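Local atomic coordinates of type VI secretion system component (Escherichia coli O6, PDB entry 2P5Z), a protein that is a component of the type VI secretion system, resembles the phage T4 tail proteins gp27 and gp5, and probably serves as a trimeric hub. Residues V175-S180 with P379-A384; I134-L139 with Q148-N153. All blocks are in the same frame, centred on the assembly; numbering follows the deposited sequence.

Interaction 1: residues V175-S180 with P379-A384; sequences VSRLLS and PRPVMA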
ATOM      1  N   VAL A 175     -16.966   1.971 -12.738  1.00 37.55           N
ATOM      2  CA  VAL A 175     -18.176   1.164 -12.787  1.00 42.49           C
ATOM      3  C   VAL A 175     -18.375   0.361 -11.504  1.00 44.18           C
ATOM      4  O   VAL A 175     -19.471   0.371 -10.925  1.00 45.97           O
ATOM      5  CB  VAL A 175     -18.179   0.254 -14.037  1.00 47.22           C
ATOM      6  CG1 VAL A 175     -19.158  -0.891 -13.885  1.00 51.00           C
ATOM      7  CG2 VAL A 175     -18.516   1.084 -15.295  1.00 47.01           C
ATOM      8  N   SER A 176     -17.299  -0.273 -11.029  1.00 44.90           N
ATOM      9  CA  SER A 176     -17.366  -1.138  -9.857  1.00 41.22           C
ATOM     10  C   SER A 176     -17.674  -0.323  -8.614  1.00 42.67           C
ATOM     11  O   SER A 176     -18.492  -0.746  -7.791  1.00 42.86           O
ATOM     12  CB  SER A 176     -16.068  -1.921  -9.678  1.00 41.66           C
ATOM     13  OG  SER A 176     -15.711  -2.603 -10.873  1.00 40.63           O
ATOM     14  N   ARG A 177     -17.052   0.858  -8.505  1.00 42.42           N
ATOM     15  CA  ARG A 177     -17.353   1.793  -7.419  1.00 42.75           C
ATOM     16  C   ARG A 177     -18.831   2.194  -7.387  1.00 46.00           C
ATOM     17  O   ARG A 177     -19.470   2.122  -6.326  1.00 47.08           O
ATOM     18  CB  ARG A 177     -16.481   3.037  -7.508  1.00 45.40           C
ATOM     19  CG  ARG A 177     -16.772   4.030  -6.401  1.00 49.34           C
ATOM     20  CD  ARG A 177     -15.728   5.147  -6.274  1.00 48.61           C
ATOM     21  NE  ARG A 177     -15.629   6.023  -7.445  1.00 48.60           N
ATOM     22  CZ  ARG A 177     -16.516   6.970  -7.778  1.00 48.42           C
ATOM     23  NH1 ARG A 177     -17.614   7.179  -7.048  1.00 41.91           N
ATOM     24  NH2 ARG A 177     -16.303   7.710  -8.862  1.00 43.46           N
ATOM     25  N   LEU A 178     -19.383   2.562  -8.547  1.00 43.47           N
ATOM     26  CA  LEU A 178     -20.786   2.974  -8.615  1.00 44.88           C
ATOM     27  C   LEU A 178     -21.726   1.858  -8.221  1.00 46.09           C
ATOM     28  O   LEU A 178     -22.658   2.084  -7.439  1.00 48.50           O
ATOM     29  CB  LEU A 178     -21.184   3.483 -10.010  1.00 47.32           C
ATOM     30  CG  LEU A 178     -20.627   4.751 -10.679  1.00 46.35           C
ATOM     31  CD1 LEU A 178     -21.491   5.084 -11.856  1.00 46.73           C
ATOM     32  CD2 LEU A 178     -20.525   5.944  -9.750  1.00 45.37           C
ATOM     33  N   LEU A 179     -21.488   0.659  -8.760  1.00 44.41           N
ATOM     34  CA  LEU A 179     -22.298  -0.504  -8.407  1.00 37.86           C
ATOM     35  C   LEU A 179     -22.170  -0.861  -6.926  1.00 38.28           C
ATOM     36  O   LEU A 179     -23.163  -1.185  -6.273  1.00 34.74           O
ATOM     37  CB  LEU A 179     -21.913  -1.693  -9.251  1.00 38.57           C
ATOM     38  CG  LEU A 179     -22.102  -1.553 -10.761  1.00 41.41           C
ATOM     39  CD1 LEU A 179     -21.452  -2.751 -11.420  1.00 40.20           C
ATOM     40  CD2 LEU A 179     -23.571  -1.450 -11.147  1.00 36.81           C
ATOM     41  N   SER A 180     -20.962  -0.760  -6.378  1.00 38.92           N
ATOM     42  CA  SER A 180     -20.771  -1.189  -4.993  1.00 44.04           C
ATOM     43  C   SER A 180     -21.368  -0.227  -3.972  1.00 47.29           C
ATOM     44  O   SER A 180     -21.881  -0.676  -2.935  1.00 48.17           O
ATOM     45  CB  SER A 180     -19.304  -1.445  -4.667  1.00 40.06           C
ATOM     46  OG  SER A 180     -18.634  -0.226  -4.428  1.00 48.93           O
ATOM     47  N   PRO A 379     -13.295   2.757  -2.639  1.00 55.86           N
ATOM     48  CA  PRO A 379     -13.187   4.139  -2.152  1.00 53.34           C
ATOM     49  C   PRO A 379     -13.309   5.185  -3.256  1.00 53.66           C
ATOM     50  O   PRO A 379     -12.894   4.947  -4.397  1.00 50.72           O
ATOM     51  CB  PRO A 379     -11.773   4.193  -1.550  1.00 52.39           C
ATOM     52  CG  PRO A 379     -11.042   3.043  -2.162  1.00 54.41           C
ATOM     53  CD  PRO A 379     -12.080   1.976  -2.358  1.00 54.41           C
ATOM     54  N   ARG A 380     -13.888   6.334  -2.906  1.00 56.92           N
ATOM     55  CA  ARG A 380     -14.045   7.450  -3.832  1.00 52.72           C
ATOM     56  C   ARG A 380     -12.704   8.106  -4.108  1.00 48.91           C
ATOM     57  O   ARG A 380     -11.839   8.117  -3.244  1.00 48.01           O
ATOM     58  CB  ARG A 380     -15.022   8.463  -3.247  1.00 56.67           C
ATOM     59  CG  ARG A 380     -16.368   8.380  -3.897  1.00 59.69           C
ATOM     60  CD  ARG A 380     -17.462   9.079  -3.128  1.00 59.01           C
ATOM     61  NE  ARG A 380     -18.733   8.777  -3.771  1.00 61.05           N
ATOM     62  CZ  ARG A 380     -19.261   9.501  -4.757  1.00 66.24           C
ATOM     63  NH1 ARG A 380     -18.647  10.589  -5.203  1.00 68.01           N
ATOM     64  NH2 ARG A 380     -20.415   9.143  -5.301  1.00 69.53           N
ATOM     65  N   PRO A 381     -12.512   8.634  -5.319  1.00 47.99           N
ATOM     66  CA  PRO A 381     -11.272   9.376  -5.522  1.00 48.73           C
ATOM     67  C   PRO A 381     -11.256  10.673  -4.685  1.00 52.34           C
ATOM     68  O   PRO A 381     -12.315  11.275  -4.411  1.00 48.59           O
ATOM     69  CB  PRO A 381     -11.270   9.671  -7.026  1.00 48.60           C
ATOM     70  CG  PRO A 381     -12.666   9.537  -7.461  1.00 48.17           C
ATOM     71  CD  PRO A 381     -13.353   8.589  -6.527  1.00 49.23           C
ATOM     72  N   VAL A 382     -10.067  11.060  -4.240  1.00 49.71           N
ATOM     73  CA  VAL A 382      -9.948  12.168  -3.318  1.00 50.14           C
ATOM     74  C   VAL A 382      -9.543  13.397  -4.120  1.00 51.75           C
ATOM     75  O   VAL A 382      -8.485  13.405  -4.773  1.00 49.26           O
ATOM     76  CB  VAL A 382      -8.965  11.822  -2.178  1.00 51.74           C
ATOM     77  CG1 VAL A 382      -8.612  13.037  -1.351  1.00 49.65           C
ATOM     78  CG2 VAL A 382      -9.577  10.733  -1.280  1.00 52.11           C
ATOM     79  N   MET A 383     -10.423  14.404  -4.126  1.00 49.41           N
ATOM     80  CA  MET A 383     -10.201  15.596  -4.938  1.00 51.01           C
ATOM     81  C   MET A 383      -9.501  16.655  -4.109  1.00 53.73           C
ATOM     82  O   MET A 383     -10.136  17.384  -3.342  1.00 57.62           O
ATOM     83  CB  MET A 383     -11.505  16.141  -5.515  1.00 48.02           C
ATOM     84  CG  MET A 383     -12.280  15.139  -6.360  1.00 46.18           C
ATOM     85  SD  MET A 383     -11.502  14.790  -7.936  1.00 38.08           S
ATOM     86  CE  MET A 383     -12.102  13.159  -8.139  1.00 49.39           C
ATOM     87  N   ALA A 384      -8.181  16.692  -4.243  1.00 52.68           N
ATOM     88  CA  ALA A 384      -7.355  17.693  -3.605  1.00 52.48           C
ATOM     89  C   ALA A 384      -7.115  18.748  -4.649  1.00 52.16           C
ATOM     90  O   ALA A 384      -7.148  18.468  -5.851  1.00 58.09           O
ATOM     91  CB  ALA A 384      -6.031  17.090  -3.165  1.00 52.41           C
TER
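Arg177 lies against Pro379, Arg380 and Pro381 in a helix-to-loop contact without cross-segment hydrogen bonds, where helix 171-182 of the gp27-like hub region meets the loop leading to strand 387-391 of the five-stranded OB-type barrel. Nearly all the helix side of the 166 Å² buried between the segments comes from Arg177. Its CG is anti to the backbone N (chi1 180°), carrying the chain straight out from the helix, and Arg177 CD comes 3.4 Å from Pro379 O; a bend at chi3 (63°) then turns the guanidinium across the loop. Pro381 CD covers one face of this group, toward its rim, 3.6 Å from Arg177 NE. The Arg380 side chain crosses at about a right angle, with Arg380 CG 3.6 Å from Arg177 NH1. The two guanidinium planes are inclined by 60°, so they do not stack in parallel. Acidic residues probably offset the closeness of the two cations: Glu169 forms a salt bridge with Arg177, whereas Arg380 has Asp462 and Glu181, and Glu181 also makes a weak, long ion pair with Arg177. Within this carboxylate-rich setting, Arg177 NH1 sits over the centre of the Arg380 guanidinium, 3.7 Å from Arg380 CZ.

Interaction 2: residues I134-L139 with Q148-N153; sequences IVEKIL and QDFVFN
Segment 134-139 of helix 131-140, carrying Val135, Glu136 and Leu139, runs antiparallel to strand 150-153, which carries Phe150 and Phe152, at an angle of 175° and with the two short axes 10.8 Å apart at closest approach. The separation is bridged by side chains alone, with no hydrogen bond across it. Leu139 CD1 rests over one face of Phe150, 4.3 Å from the ring centroid and 19° off the normal, a CH-pi contact displaced toward the rim. Glu136 meets the same ring from its edge: Glu136 CD is 3.7 Å from Phe150 CE2, and the carboxylate is turned 70° from the ring. With CG anti to the backbone N and the chain extended, Glu136 reaches alongside both rings, with Glu136 OE1 3.9 Å from Phe152 CE2. Its charge is met by a salt bridge from OE2 to Arg140, one helical turn on. Val135 CG1 adds an apolar touch at the edge of Phe152, 4.1 Å from Phe152 CZ. Beyond the pair, Phe152 stacks with Phe201 of strand 196-202, which runs parallel to strand 150-153 in a three-stranded sheet; Val135 and Leu139 also touch Phe201, while helix 171-182 packs against helix 131-140 through Ile134, Val135 and Ile138.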
ATOM      1  N   ILE A 134     -25.653   4.718 -16.493  1.00 46.18           N
ATOM      2  CA  ILE A 134     -24.225   5.050 -16.617  1.00 43.87           C
ATOM      3  C   ILE A 134     -23.397   3.803 -16.945  1.00 44.83           C
ATOM      4  O   ILE A 134     -22.588   3.820 -17.892  1.00 41.22           O
ATOM      5  CB  ILE A 134     -23.672   5.770 -15.354  1.00 44.45           C
ATOM      6  CG1 ILE A 134     -24.430   7.079 -15.120  1.00 42.50           C
ATOM      7  CG2 ILE A 134     -22.189   6.103 -15.515  1.00 43.10           C
ATOM      8  CD1 ILE A 134     -24.159   7.768 -13.787  1.00 42.28           C
ATOM      9  N   VAL A 135     -23.637   2.716 -16.195  1.00 42.42           N
ATOM     10  CA  VAL A 135     -22.897   1.472 -16.405  1.00 39.92           C
ATOM     11  C   VAL A 135     -23.149   0.920 -17.818  1.00 39.83           C
ATOM     12  O   VAL A 135     -22.200   0.661 -18.585  1.00 40.43           O
ATOM     13  CB  VAL A 135     -23.176   0.433 -15.286  1.00 42.04           C
ATOM     14  CG1 VAL A 135     -22.584  -0.916 -15.649  1.00 42.68           C
ATOM     15  CG2 VAL A 135     -22.585   0.914 -13.970  1.00 38.89           C
ATOM     16  N   GLU A 136     -24.418   0.821 -18.194  1.00 39.39           N
ATOM     17  CA  GLU A 136     -24.755   0.458 -19.567  1.00 42.95           C
ATOM     18  C   GLU A 136     -24.112   1.360 -20.650  1.00 43.93           C
ATOM     19  O   GLU A 136     -23.633   0.859 -21.680  1.00 45.86           O
ATOM     20  CB  GLU A 136     -26.262   0.371 -19.758  1.00 43.53           C
ATOM     21  CG  GLU A 136     -26.596  -0.145 -21.128  1.00 51.23           C
ATOM     22  CD  GLU A 136     -28.004  -0.634 -21.268  1.00 56.16           C
ATOM     23  OE1 GLU A 136     -28.668  -0.837 -20.225  1.00 58.73           O
ATOM     24  OE2 GLU A 136     -28.428  -0.835 -22.435  1.00 55.71           O
ATOM     25  N   LYS A 137     -24.065   2.668 -20.400  1.00 44.26           N
ATOM     26  CA  LYS A 137     -23.377   3.587 -21.311  1.00 47.82           C
ATOM     27  C   LYS A 137     -21.921   3.235 -21.461  1.00 46.64           C
ATOM     28  O   LYS A 137     -21.451   3.102 -22.582  1.00 50.03           O
ATOM     29  CB  LYS A 137     -23.488   5.047 -20.868  1.00 54.28           C
ATOM     30  CG  LYS A 137     -24.771   5.735 -21.248  1.00 60.02           C
ATOM     31  CD  LYS A 137     -24.659   7.228 -20.961  1.00 66.61           C
ATOM     32  CE  LYS A 137     -25.324   8.071 -22.049  1.00 68.24           C
ATOM     33  NZ  LYS A 137     -24.318   8.429 -23.114  1.00 69.08           N
ATOM     34  N   ILE A 138     -21.214   3.070 -20.342  1.00 48.00           N
ATOM     35  CA  ILE A 138     -19.784   2.709 -20.370  1.00 46.80           C
ATOM     36  C   ILE A 138     -19.531   1.407 -21.153  1.00 44.04           C
ATOM     37  O   ILE A 138     -18.611   1.337 -21.988  1.00 39.04           O
ATOM     38  CB  ILE A 138     -19.241   2.565 -18.947  1.00 51.15           C
ATOM     39  CG1 ILE A 138     -19.237   3.918 -18.237  1.00 52.08           C
ATOM     40  CG2 ILE A 138     -17.820   1.996 -18.953  1.00 50.09           C
ATOM     41  CD1 ILE A 138     -17.860   4.492 -18.105  1.00 53.38           C
ATOM     42  N   LEU A 139     -20.382   0.407 -20.899  1.00 39.86           N
ATOM     43  CA  LEU A 139     -20.368  -0.857 -21.639  1.00 43.03           C
ATOM     44  C   LEU A 139     -20.573  -0.676 -23.141  1.00 47.18           C
ATOM     45  O   LEU A 139     -19.730  -1.125 -23.944  1.00 46.34           O
ATOM     46  CB  LEU A 139     -21.395  -1.844 -21.060  1.00 40.44           C
ATOM     47  CG  LEU A 139     -20.959  -2.352 -19.671  1.00 42.04           C
ATOM     48  CD1 LEU A 139     -21.973  -3.264 -18.998  1.00 42.28           C
ATOM     49  CD2 LEU A 139     -19.606  -3.032 -19.775  1.00 40.15           C
ATOM     50  N   GLN A 148     -26.582  -8.641 -25.723  1.00 52.73           N
ATOM     51  CA  GLN A 148     -26.318 -10.046 -25.571  1.00 53.13           C
ATOM     52  C   GLN A 148     -25.159 -10.211 -24.583  1.00 54.04           C
ATOM     53  O   GLN A 148     -25.105 -11.204 -23.853  1.00 54.61           O
ATOM     54  CB  GLN A 148     -25.982 -10.683 -26.927  1.00 50.67           C
ATOM     55  CG  GLN A 148     -24.902  -9.963 -27.714  1.00 53.07           C
ATOM     56  CD  GLN A 148     -24.401 -10.763 -28.902  1.00 56.68           C
ATOM     57  OE1 GLN A 148     -25.187 -11.234 -29.724  1.00 60.87           O
ATOM     58  NE2 GLN A 148     -23.082 -10.912 -29.005  1.00 57.24           N
ATOM     59  N   ASP A 149     -24.256  -9.228 -24.544  1.00 49.04           N
ATOM     60  CA  ASP A 149     -23.069  -9.302 -23.702  1.00 44.46           C
ATOM     61  C   ASP A 149     -23.294  -9.042 -22.201  1.00 45.89           C
ATOM     62  O   ASP A 149     -22.383  -9.262 -21.408  1.00 50.64           O
ATOM     63  CB  ASP A 149     -22.023  -8.333 -24.210  1.00 47.24           C
ATOM     64  CG  ASP A 149     -21.600  -8.615 -25.622  1.00 51.68           C
ATOM     65  OD1 ASP A 149     -21.408  -9.794 -25.946  1.00 48.25           O
ATOM     66  OD2 ASP A 149     -21.422  -7.654 -26.405  1.00 57.28           O
ATOM     67  N   PHE A 150     -24.487  -8.579 -21.812  1.00 47.18           N
ATOM     68  CA  PHE A 150     -24.810  -8.225 -20.413  1.00 45.14           C
ATOM     69  C   PHE A 150     -26.309  -8.124 -20.248  1.00 45.32           C
ATOM     70  O   PHE A 150     -27.000  -7.984 -21.236  1.00 49.75           O
ATOM     71  CB  PHE A 150     -24.190  -6.885 -19.998  1.00 49.54           C
ATOM     72  CG  PHE A 150     -24.694  -5.696 -20.793  1.00 49.94           C
ATOM     73  CD1 PHE A 150     -24.063  -5.320 -21.977  1.00 49.18           C
ATOM     74  CD2 PHE A 150     -25.776  -4.945 -20.348  1.00 49.35           C
ATOM     75  CE1 PHE A 150     -24.506  -4.245 -22.707  1.00 48.42           C
ATOM     76  CE2 PHE A 150     -26.225  -3.867 -21.084  1.00 51.13           C
ATOM     77  CZ  PHE A 150     -25.587  -3.518 -22.265  1.00 47.75           C
ATOM     78  N   VAL A 151     -26.800  -8.137 -19.009  1.00 45.31           N
ATOM     79  CA  VAL A 151     -28.231  -8.122 -18.699  1.00 48.75           C
ATOM     80  C   VAL A 151     -28.390  -7.610 -17.268  1.00 51.29           C
ATOM     81  O   VAL A 151     -27.618  -8.000 -16.391  1.00 51.50           O
ATOM     82  CB  VAL A 151     -28.870  -9.559 -18.806  1.00 54.42           C
ATOM     83  CG1 VAL A 151     -30.096  -9.723 -17.906  1.00 53.47           C
ATOM     84  CG2 VAL A 151     -29.293  -9.885 -20.223  1.00 59.00           C
ATOM     85  N   PHE A 152     -29.378  -6.740 -17.035  1.00 50.19           N
ATOM     86  CA  PHE A 152     -29.701  -6.255 -15.696  1.00 53.16           C
ATOM     87  C   PHE A 152     -30.968  -6.929 -15.203  1.00 56.62           C
ATOM     88  O   PHE A 152     -31.959  -6.940 -15.921  1.00 63.79           O
ATOM     89  CB  PHE A 152     -29.937  -4.736 -15.716  1.00 50.75           C
ATOM     90  CG  PHE A 152     -28.690  -3.931 -15.911  1.00 49.54           C
ATOM     91  CD1 PHE A 152     -27.975  -3.464 -14.817  1.00 50.47           C
ATOM     92  CD2 PHE A 152     -28.227  -3.637 -17.177  1.00 46.74           C
ATOM     93  CE1 PHE A 152     -26.815  -2.724 -14.988  1.00 49.04           C
ATOM     94  CE2 PHE A 152     -27.068  -2.908 -17.350  1.00 47.91           C
ATOM     95  CZ  PHE A 152     -26.367  -2.443 -16.259  1.00 48.68           C
ATOM     96  N   ASN A 153     -30.949  -7.493 -13.996  1.00 58.28           N
ATOM     97  CA  ASN A 153     -32.165  -8.037 -13.370  1.00 61.42           C
ATOM     98  C   ASN A 153     -32.288  -7.460 -11.966  1.00 62.76           C
ATOM     99  O   ASN A 153     -32.194  -8.170 -10.958  1.00 61.87           O
ATOM    100  CB  ASN A 153     -32.175  -9.577 -13.303  1.00 66.25           C
ATOM    101  CG  ASN A 153     -31.679 -10.238 -14.584  1.00 71.35           C
ATOM    102  OD1 ASN A 153     -32.433 -10.414 -15.545  1.00 73.46           O
ATOM    103  ND2 ASN A 153     -30.403 -10.623 -14.593  1.00 72.66           N
TER

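Both segments of interaction 2 precede those of interaction 1 in the sequence, and the centres of the two contacts lie about 19 Å apart. The pairing of helices 131-140 and 171-182 connects them: Leu179 CD2 is 3.8 Å from Val135 CG2, and Val175 and Leu178 reach Ile138 and Ile134, respectively. Interaction 2 is local, spanning a short connection, whereas interaction 1 brings together segments 199 residues apart. The two helices form a pair, with the sheet of strand 150-153 contacted by helix 131-140 and loop 379-384 by helix 171-182. Near the far end of that loop, Val382 and Ala384 pack on neighbouring subunits, consistent with a route from the gp27-like part to a trimeric, gp5-like OB region.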